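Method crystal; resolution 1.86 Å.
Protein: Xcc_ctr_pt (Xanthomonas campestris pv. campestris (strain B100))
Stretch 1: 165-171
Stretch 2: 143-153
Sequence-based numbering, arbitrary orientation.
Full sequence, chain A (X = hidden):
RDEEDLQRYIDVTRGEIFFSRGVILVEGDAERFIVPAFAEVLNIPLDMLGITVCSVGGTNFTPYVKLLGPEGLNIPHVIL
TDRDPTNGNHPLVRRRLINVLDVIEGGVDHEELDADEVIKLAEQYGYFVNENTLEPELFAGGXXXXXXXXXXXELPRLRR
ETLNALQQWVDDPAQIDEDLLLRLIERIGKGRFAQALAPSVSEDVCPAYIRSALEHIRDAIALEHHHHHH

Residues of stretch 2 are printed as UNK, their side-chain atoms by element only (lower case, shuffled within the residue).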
# COMPACT_ATOMS: atom_id res chain seq x y z
N ALA A 165 6.41 20.19 -18.31
CA ALA A 165 7.00 19.64 -17.10
C ALA A 165 6.76 18.14 -17.03
O ALA A 165 7.65 17.37 -16.64
CB ALA A 165 6.44 20.33 -15.86
N LEU A 166 5.56 17.70 -17.43
CA LEU A 166 5.22 16.28 -17.40
C LEU A 166 6.11 15.49 -18.36
O LEU A 166 6.67 14.45 -17.98
CB LEU A 166 3.75 16.10 -17.77
CG LEU A 166 3.16 14.69 -17.65
CD1 LEU A 166 3.53 14.05 -16.32
CD2 LEU A 166 1.65 14.71 -17.83
N GLN A 167 6.23 15.96 -19.60
CA GLN A 167 7.12 15.32 -20.56
C GLN A 167 8.55 15.29 -20.03
O GLN A 167 9.28 14.31 -20.24
CB GLN A 167 7.05 16.05 -21.90
CG GLN A 167 7.77 15.34 -23.05
CD GLN A 167 7.32 13.90 -23.20
OE1 GLN A 167 6.16 13.64 -23.52
NE2 GLN A 167 8.23 12.96 -22.97
N GLN A 168 8.94 16.33 -19.31
CA GLN A 168 10.29 16.41 -18.75
C GLN A 168 10.50 15.38 -17.64
O GLN A 168 11.58 14.78 -17.55
CB GLN A 168 10.53 17.84 -18.26
CG GLN A 168 11.66 18.06 -17.30
CD GLN A 168 11.80 19.53 -16.98
OE1 GLN A 168 11.14 20.38 -17.60
NE2 GLN A 168 12.66 19.86 -16.02
N TRP A 169 9.49 15.15 -16.80
CA TRP A 169 9.62 14.12 -15.77
C TRP A 169 9.72 12.74 -16.40
O TRP A 169 10.45 11.87 -15.90
CB TRP A 169 8.44 14.13 -14.81
CG TRP A 169 8.13 15.44 -14.18
CD1 TRP A 169 9.00 16.45 -13.88
CD2 TRP A 169 6.85 15.86 -13.74
NE1 TRP A 169 8.32 17.48 -13.29
CE2 TRP A 169 7.00 17.15 -13.19
CE3 TRP A 169 5.57 15.28 -13.76
CZ2 TRP A 169 5.92 17.87 -12.68
CZ3 TRP A 169 4.51 15.99 -13.24
CH2 TRP A 169 4.69 17.27 -12.71
N VAL A 170 8.95 12.49 -17.46
CA VAL A 170 9.02 11.21 -18.13
C VAL A 170 10.42 10.99 -18.70
O VAL A 170 11.00 9.91 -18.55
CB VAL A 170 7.94 11.13 -19.23
CG1 VAL A 170 8.17 9.92 -20.12
CG2 VAL A 170 6.57 11.08 -18.60
N ASP A 171 10.99 12.02 -19.33
CA ASP A 171 12.32 11.91 -19.91
C ASP A 171 13.39 11.72 -18.85
O ASP A 171 14.48 11.23 -19.17
CB ASP A 171 12.63 13.15 -20.75
CG ASP A 171 11.78 13.23 -22.00
OD1 ASP A 171 11.24 12.18 -22.40
OD2 ASP A 171 11.66 14.33 -22.58
N UNK A 143 6.74 3.24 -14.26
CA UNK A 143 5.41 3.54 -14.77
C UNK A 143 5.27 4.99 -15.25
O UNK A 143 4.15 5.49 -15.38
c UNK A 143 3.42 1.13 -14.72
c UNK A 143 4.35 3.24 -13.71
c UNK A 143 3.17 1.53 -12.26
c UNK A 143 4.05 1.75 -13.49
N UNK A 144 6.39 5.66 -15.54
CA UNK A 144 6.36 7.08 -15.90
C UNK A 144 5.43 7.35 -17.08
O UNK A 144 4.56 8.22 -17.01
c UNK A 144 7.77 7.57 -16.23
N UNK A 145 5.59 6.59 -18.17
CA UNK A 145 4.86 6.90 -19.40
C UNK A 145 3.38 6.58 -19.28
O UNK A 145 2.53 7.32 -19.81
c UNK A 145 4.67 6.21 -21.85
o UNK A 145 5.00 6.51 -24.20
o UNK A 145 6.74 5.87 -23.00
c UNK A 145 5.53 6.20 -23.10
c UNK A 145 5.48 6.15 -20.57
N UNK A 146 3.03 5.49 -18.60
CA UNK A 146 1.61 5.17 -18.43
C UNK A 146 0.91 6.19 -17.53
O UNK A 146 -0.26 6.52 -17.75
o UNK A 146 1.46 2.40 -19.82
c UNK A 146 2.05 2.69 -18.75
c UNK A 146 1.45 3.76 -17.85
o UNK A 146 3.13 2.15 -18.41
N UNK A 147 1.61 6.70 -16.52
CA UNK A 147 1.01 7.72 -15.67
C UNK A 147 0.81 9.02 -16.45
O UNK A 147 -0.19 9.72 -16.24
c UNK A 147 2.28 7.98 -11.09
c UNK A 147 1.84 6.71 -13.50
c UNK A 147 1.86 7.94 -14.43
s UNK A 147 3.03 6.75 -12.17
N UNK A 148 1.72 9.33 -17.37
CA UNK A 148 1.51 10.48 -18.25
C UNK A 148 0.23 10.32 -19.06
O UNK A 148 -0.57 11.26 -19.16
n UNK A 148 4.11 13.26 -21.30
o UNK A 148 4.36 11.04 -21.49
c UNK A 148 2.70 10.67 -19.18
c UNK A 148 3.74 12.01 -21.04
c UNK A 148 2.53 11.82 -20.16
N UNK A 149 -0.01 9.13 -19.62
CA UNK A 149 -1.18 8.98 -20.47
C UNK A 149 -2.47 9.10 -19.67
O UNK A 149 -3.45 9.68 -20.15
c UNK A 149 -1.13 7.64 -21.22
c UNK A 149 -2.02 7.61 -22.47
c UNK A 149 -1.88 8.86 -23.35
o UNK A 149 -1.00 8.86 -24.25
o UNK A 149 -2.65 9.84 -23.15
N UNK A 150 -2.48 8.57 -18.44
CA UNK A 150 -3.66 8.74 -17.59
C UNK A 150 -3.91 10.22 -17.31
O UNK A 150 -5.02 10.72 -17.49
c UNK A 150 -3.41 6.44 -16.57
c UNK A 150 -4.70 8.23 -15.36
c UNK A 150 -3.51 7.94 -16.28
N UNK A 151 -2.87 10.93 -16.88
CA UNK A 151 -3.04 12.34 -16.52
C UNK A 151 -3.60 13.12 -17.70
O UNK A 151 -4.59 13.86 -17.56
c UNK A 151 -1.79 14.46 -15.90
c UNK A 151 -1.70 12.93 -16.04
c UNK A 151 0.13 12.56 -14.28
c UNK A 151 -1.31 12.29 -14.70
N UNK A 152 -3.03 12.94 -18.89
CA UNK A 152 -3.47 13.69 -20.06
C UNK A 152 -4.87 13.28 -20.50
O UNK A 152 -5.62 14.11 -21.04
n UNK A 152 -1.91 14.29 -25.30
c UNK A 152 -1.47 14.69 -24.11
c UNK A 152 -2.46 13.51 -21.19
n UNK A 152 -0.71 13.87 -23.37
c UNK A 152 -0.16 14.18 -22.06
c UNK A 152 -1.22 14.35 -20.97
n UNK A 152 -1.79 15.90 -23.67
N UNK A 153 -5.27 12.03 -20.25
CA UNK A 153 -6.64 11.64 -20.57
C UNK A 153 -7.64 12.16 -19.54
O UNK A 153 -8.78 12.48 -19.89
c UNK A 153 -8.29 8.22 -21.41
c UNK A 153 -6.77 10.12 -20.68
c UNK A 153 -8.05 9.71 -21.39
o UNK A 153 -9.41 7.81 -21.06
o UNK A 153 -7.36 7.46 -21.78

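Position 143 carries four carbons, forked at the second, and all are out of reach of stretch 1; a fork one carbon beyond CB identifies Leu143.

At 144 there is a single carbon, CB, near Val170 CG2, so the residue is Ala144. Its CA-to-CB bond points toward stretch 1, and its CA lies 5.4 Å from the CA of Val170. Val170 CG2 sits 4.4 Å from Ala144 CB and 3.8 Å from Ala144 O.

Position 145 has three carbons in line, the last bearing two oxygens, and makes no contact: Glu145. Its CA-to-CB bond points sideways, and the nearest approach is Glu145 CB to Val170 CG1, 4.7 Å.

Position 146 has two carbons, the second with two oxygens, out of reach of the other helix: Asp146.

Position 147 shows two carbons, a sulfur and a terminal carbon in an unbranched chain, without contact. That order of elements is unique to methionine; the CA-to-CB bond of Met147 points sideways, and Met147 CB stays 6.6 Å from Leu166 CD1.

At 148 three carbons end in one oxygen and one nitrogen; the nitrogen lies near Gln167 OE1, the oxygen near Val170 CG2 and the chain's carbons near Leu166 CD2. A primary amide two carbons beyond CB gives Gln148. Its CA-to-CB bond points toward stretch 1, and with chi1 and chi2 both t the carbon chain is extended. The amide donates a hydrogen bond from Gln148 NE2 to Gln167 OE1, 3.0 Å long with an N-H...O angle of 162°. Gln148 CG packs 3.8 Å from Leu166 CD2, and Gln148 OE1 lies 3.6 Å from Val170 CG2.

Position 149 again has three carbons, the third carrying two oxygens, and no contact. The CA-to-CB bond of this residue, Glu149, points away from stretch 1.

Position 150 has one carbon carrying two others, out of reach: Val150.

At 151 four carbons fork at the first, one arm two carbons long, and touch Leu166 CD2: the beta-branched Ile151. Its CA-to-CB bond points toward stretch 1, and Ile151 CG2 meets Leu166 CD2 at 4.0 Å.

Position 152 has three carbons, a nitrogen, and a carbon bearing two more nitrogens, with a chain carbon near Leu166 CD2. The guanidinium marks Arg152; Arg152 CG lies 4.3 Å from Leu166 CD2.

Position 153 has three carbons ending in two oxygens, out of reach: Glu153.

The two helices run nearly antiparallel, at 162°, with axes approaching to 9.2 Å, and bury 350 Å² in total. The inward positions 144, 148, 151 and 152 gather on one side of their helix. Opposite them, Leu166 and Val170 lie one turn apart. Gln148 has the largest covered area, 84 Å². Gln167 begins sideways, but its end comes nearer; besides accepting the bond from Gln148, it donates from Gln167 NE2 to Asp171 OD1 at 3.2 Å. The contact combines carbon packing around Leu166 and Val170 with one amide hydrogen bond, Gln148 contributing to both.

Stretch 2 (143-153) LAEDMQEVIRE
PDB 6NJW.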